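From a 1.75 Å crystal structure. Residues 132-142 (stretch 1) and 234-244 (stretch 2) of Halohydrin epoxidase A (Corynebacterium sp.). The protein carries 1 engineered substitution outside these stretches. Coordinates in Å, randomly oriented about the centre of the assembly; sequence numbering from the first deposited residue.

Stretch 1 132-142: ITSSVGKKPLA
Stretch 2, residues 234-244: QFFAFTGGYLP

The contact is joined by one hydrogen bond, and a lysine makes it to a tyrosine hydroxyl: Lys139 NZ donates to Tyr242 OH at 2.8 Å. The rest is mostly packing around Phe235 and Leu243.

In stretch 1, Thr133 has an unusual backbone (phi/psi -117/-114); Ser134 (-168/159) is extended; a 3-10 segment follows at 135-137. Ser134 O accepts from Gly137 N at 2.9 Å. Ser135 O accepts from Lys138 N at 3.0 Å and from Lys139 N at 3.1 Å. Ser134 OG (chi1 t) accepts from Val136 N at 3.3 Å. Lys139 then extends (-130/121).

Stretch 2 has a strand that runs to Phe238, then a type I' turn from Thr239 to Tyr242. Gly240 (67/27) and Gly241 (90/2) supply its positive phi values. Leu243 N donates to Thr239 OG1 at 3.0 Å, bracing the turn. The peptide before Pro244, the C-terminus, is cis.

In register, CA of Ser135 lies 6.4 Å from CA of Ala237, and CA of Lys138 lies 8.2 Å from CA of Phe235. CA of Lys139 lies 7.6 Å from CA of Pro244.

Phe235 (chi1 t, chi2 100°) points toward stretch 1. Lys138 (m, m, t, t) covers one ring face; Lys138 CG sits 3.4 Å from Phe235 CD2 and also 3.4 Å from the ring centroid, 9° off the ring normal, a CH-pi contact over the face. The ring edge meets Ser134 O, 3.4 Å from Phe235 CE1, and Thr133 OG1, 3.8 Å from the same CE1.

Leu243 (m, t) packs its CD1 3.9 Å from Ser135 CB. Its CD2 lies 3.5 Å from Lys139 CE. The Lys139 chain (t, m, m, t) thus passes Leu243 before its amine reaches Tyr242. Tyr242 (t, -112°) starts sideways, but its end comes nearer. Leu141 CD2 (residue m, t) also lies 3.5 Å from Tyr242 OH.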

# COMPACT_ATOMS: atom_id res chain seq x y z
N ILE C 132 1.17 0.88 -19.35
CA ILE C 132 2.05 -0.24 -19.00
C ILE C 132 3.22 0.34 -18.23
O ILE C 132 3.99 1.14 -18.76
CB ILE C 132 2.52 -1.00 -20.25
CG1 ILE C 132 1.36 -1.24 -21.22
CG2 ILE C 132 3.17 -2.33 -19.82
CD1 ILE C 132 0.28 -2.22 -20.78
N THR C 133 3.34 -0.07 -16.96
CA THR C 133 4.36 0.49 -16.09
C THR C 133 5.29 -0.64 -15.68
O THR C 133 5.96 -1.24 -16.54
CB THR C 133 3.71 1.20 -14.89
OG1 THR C 133 2.99 0.26 -14.08
CG2 THR C 133 2.72 2.26 -15.39
N SER C 134 5.32 -0.99 -14.40
CA SER C 134 6.23 -2.03 -13.94
C SER C 134 5.82 -2.41 -12.53
O SER C 134 5.16 -1.63 -11.84
CB SER C 134 7.68 -1.54 -13.95
OG SER C 134 8.51 -2.53 -13.35
N SER C 135 6.22 -3.61 -12.10
CA SER C 135 5.99 -3.96 -10.71
C SER C 135 6.61 -2.94 -9.77
O SER C 135 6.08 -2.68 -8.69
CB SER C 135 6.54 -5.36 -10.41
OG SER C 135 7.95 -5.37 -10.47
N VAL C 136 7.74 -2.33 -10.18
CA VAL C 136 8.39 -1.34 -9.32
C VAL C 136 7.63 -0.03 -9.27
O VAL C 136 8.03 0.88 -8.54
CB VAL C 136 9.86 -1.05 -9.71
CG1 VAL C 136 10.69 -2.32 -9.57
CG2 VAL C 136 9.95 -0.48 -11.14
N GLY C 137 6.54 0.10 -10.02
CA GLY C 137 5.65 1.22 -9.78
C GLY C 137 4.97 1.17 -8.43
O GLY C 137 4.44 2.18 -7.97
N LYS C 138 4.98 -0.00 -7.78
CA LYS C 138 4.34 -0.18 -6.47
C LYS C 138 5.30 -0.76 -5.43
O LYS C 138 5.16 -0.46 -4.25
CB LYS C 138 3.11 -1.09 -6.61
CG LYS C 138 1.88 -0.35 -7.11
CD LYS C 138 1.25 0.45 -5.98
CE LYS C 138 0.08 1.28 -6.48
NZ LYS C 138 -0.45 2.16 -5.41
N LYS C 139 6.25 -1.60 -5.84
CA LYS C 139 7.16 -2.26 -4.89
C LYS C 139 8.59 -2.07 -5.36
O LYS C 139 8.94 -2.50 -6.48
CB LYS C 139 6.80 -3.74 -4.73
CG LYS C 139 7.53 -4.49 -3.58
CD LYS C 139 8.84 -5.11 -4.07
CE LYS C 139 8.61 -6.38 -4.89
NZ LYS C 139 9.72 -6.68 -5.86
N PRO C 140 9.45 -1.46 -4.53
CA PRO C 140 10.80 -1.09 -4.97
C PRO C 140 11.70 -2.31 -5.09
O PRO C 140 11.49 -3.34 -4.46
CB PRO C 140 11.28 -0.17 -3.84
CG PRO C 140 10.58 -0.76 -2.61
CD PRO C 140 9.22 -1.17 -3.11
N LEU C 141 12.72 -2.16 -5.94
CA LEU C 141 13.78 -3.14 -6.15
C LEU C 141 15.13 -2.43 -6.12
O LEU C 141 15.28 -1.34 -6.69
CB LEU C 141 13.62 -3.88 -7.48
CG LEU C 141 12.51 -4.93 -7.45
CD1 LEU C 141 12.29 -5.57 -8.81
CD2 LEU C 141 12.86 -5.98 -6.42
N ALA C 142 16.12 -3.07 -5.49
CA ALA C 142 17.42 -2.44 -5.27
C ALA C 142 18.06 -1.93 -6.56
O ALA C 142 18.74 -0.90 -6.55
CB ALA C 142 18.38 -3.41 -4.59
N GLN C 234 -6.91 2.05 -10.77
CA GLN C 234 -5.98 1.36 -9.90
C GLN C 234 -4.91 0.64 -10.72
O GLN C 234 -4.97 0.54 -11.95
CB GLN C 234 -6.71 0.35 -9.00
CG GLN C 234 -7.33 -0.84 -9.73
CD GLN C 234 -8.19 -1.68 -8.82
OE1 GLN C 234 -7.71 -2.21 -7.81
NE2 GLN C 234 -9.48 -1.81 -9.16
N PHE C 235 -3.93 0.15 -9.98
CA PHE C 235 -2.78 -0.60 -10.48
C PHE C 235 -3.05 -2.10 -10.37
O PHE C 235 -3.56 -2.58 -9.35
CB PHE C 235 -1.55 -0.18 -9.66
CG PHE C 235 -0.32 -1.04 -9.85
CD1 PHE C 235 0.72 -0.63 -10.68
CD2 PHE C 235 -0.16 -2.22 -9.12
CE1 PHE C 235 1.89 -1.39 -10.79
CE2 PHE C 235 0.99 -2.99 -9.25
CZ PHE C 235 2.02 -2.58 -10.08
N PHE C 236 -2.71 -2.85 -11.42
CA PHE C 236 -2.84 -4.30 -11.45
C PHE C 236 -1.45 -4.92 -11.61
O PHE C 236 -0.78 -4.70 -12.63
CB PHE C 236 -3.74 -4.78 -12.59
CG PHE C 236 -5.12 -4.18 -12.57
CD1 PHE C 236 -5.51 -3.29 -13.56
CD2 PHE C 236 -6.02 -4.49 -11.57
CE1 PHE C 236 -6.77 -2.72 -13.54
CE2 PHE C 236 -7.29 -3.94 -11.55
CZ PHE C 236 -7.67 -3.05 -12.54
N ALA C 237 -1.03 -5.70 -10.63
CA ALA C 237 0.17 -6.50 -10.79
C ALA C 237 -0.06 -7.58 -11.84
O ALA C 237 -1.13 -8.19 -11.89
CB ALA C 237 0.58 -7.14 -9.46
N PHE C 238 0.94 -7.81 -12.68
CA PHE C 238 0.91 -8.89 -13.67
C PHE C 238 2.24 -9.62 -13.49
O PHE C 238 3.17 -9.44 -14.27
CB PHE C 238 0.71 -8.35 -15.10
CG PHE C 238 0.53 -9.41 -16.16
CD1 PHE C 238 -0.72 -9.87 -16.50
CD2 PHE C 238 1.64 -9.95 -16.81
CE1 PHE C 238 -0.88 -10.85 -17.47
CE2 PHE C 238 1.50 -10.93 -17.77
CZ PHE C 238 0.23 -11.38 -18.11
N THR C 239 2.34 -10.40 -12.41
CA THR C 239 3.62 -10.91 -11.95
C THR C 239 3.61 -12.38 -11.58
O THR C 239 4.63 -12.87 -11.07
CB THR C 239 4.11 -10.12 -10.71
OG1 THR C 239 3.29 -10.45 -9.57
CG2 THR C 239 4.08 -8.61 -10.95
N GLY C 240 2.49 -13.09 -11.75
CA GLY C 240 2.36 -14.46 -11.32
C GLY C 240 2.38 -14.64 -9.82
O GLY C 240 2.77 -15.71 -9.33
N GLY C 241 1.96 -13.63 -9.05
CA GLY C 241 1.98 -13.73 -7.61
C GLY C 241 3.25 -13.25 -6.95
O GLY C 241 3.37 -13.35 -5.71
N TYR C 242 4.21 -12.76 -7.72
CA TYR C 242 5.42 -12.17 -7.15
C TYR C 242 5.07 -10.96 -6.28
O TYR C 242 5.57 -10.81 -5.16
CB TYR C 242 6.37 -11.79 -8.27
CG TYR C 242 7.61 -11.04 -7.85
CD1 TYR C 242 7.79 -9.71 -8.21
CD2 TYR C 242 8.62 -11.67 -7.13
CE1 TYR C 242 8.93 -9.02 -7.86
CE2 TYR C 242 9.78 -10.98 -6.77
CZ TYR C 242 9.92 -9.66 -7.14
OH TYR C 242 11.06 -8.96 -6.78
N LEU C 243 4.22 -10.09 -6.79
CA LEU C 243 3.56 -9.07 -5.98
C LEU C 243 2.25 -9.63 -5.46
O LEU C 243 1.69 -10.54 -6.07
CB LEU C 243 3.30 -7.81 -6.81
CG LEU C 243 4.45 -6.86 -7.10
CD1 LEU C 243 3.93 -5.49 -7.51
CD2 LEU C 243 5.32 -6.75 -5.90
N PRO C 244 1.74 -9.07 -4.36
CA PRO C 244 2.36 -8.02 -3.54
C PRO C 244 3.44 -8.56 -2.61
O PRO C 244 4.29 -7.79 -2.18
CB PRO C 244 1.17 -7.47 -2.74
CG PRO C 244 0.23 -8.59 -2.64
CD PRO C 244 0.37 -9.38 -3.92
OXT PRO C 244 3.51 -9.76 -2.29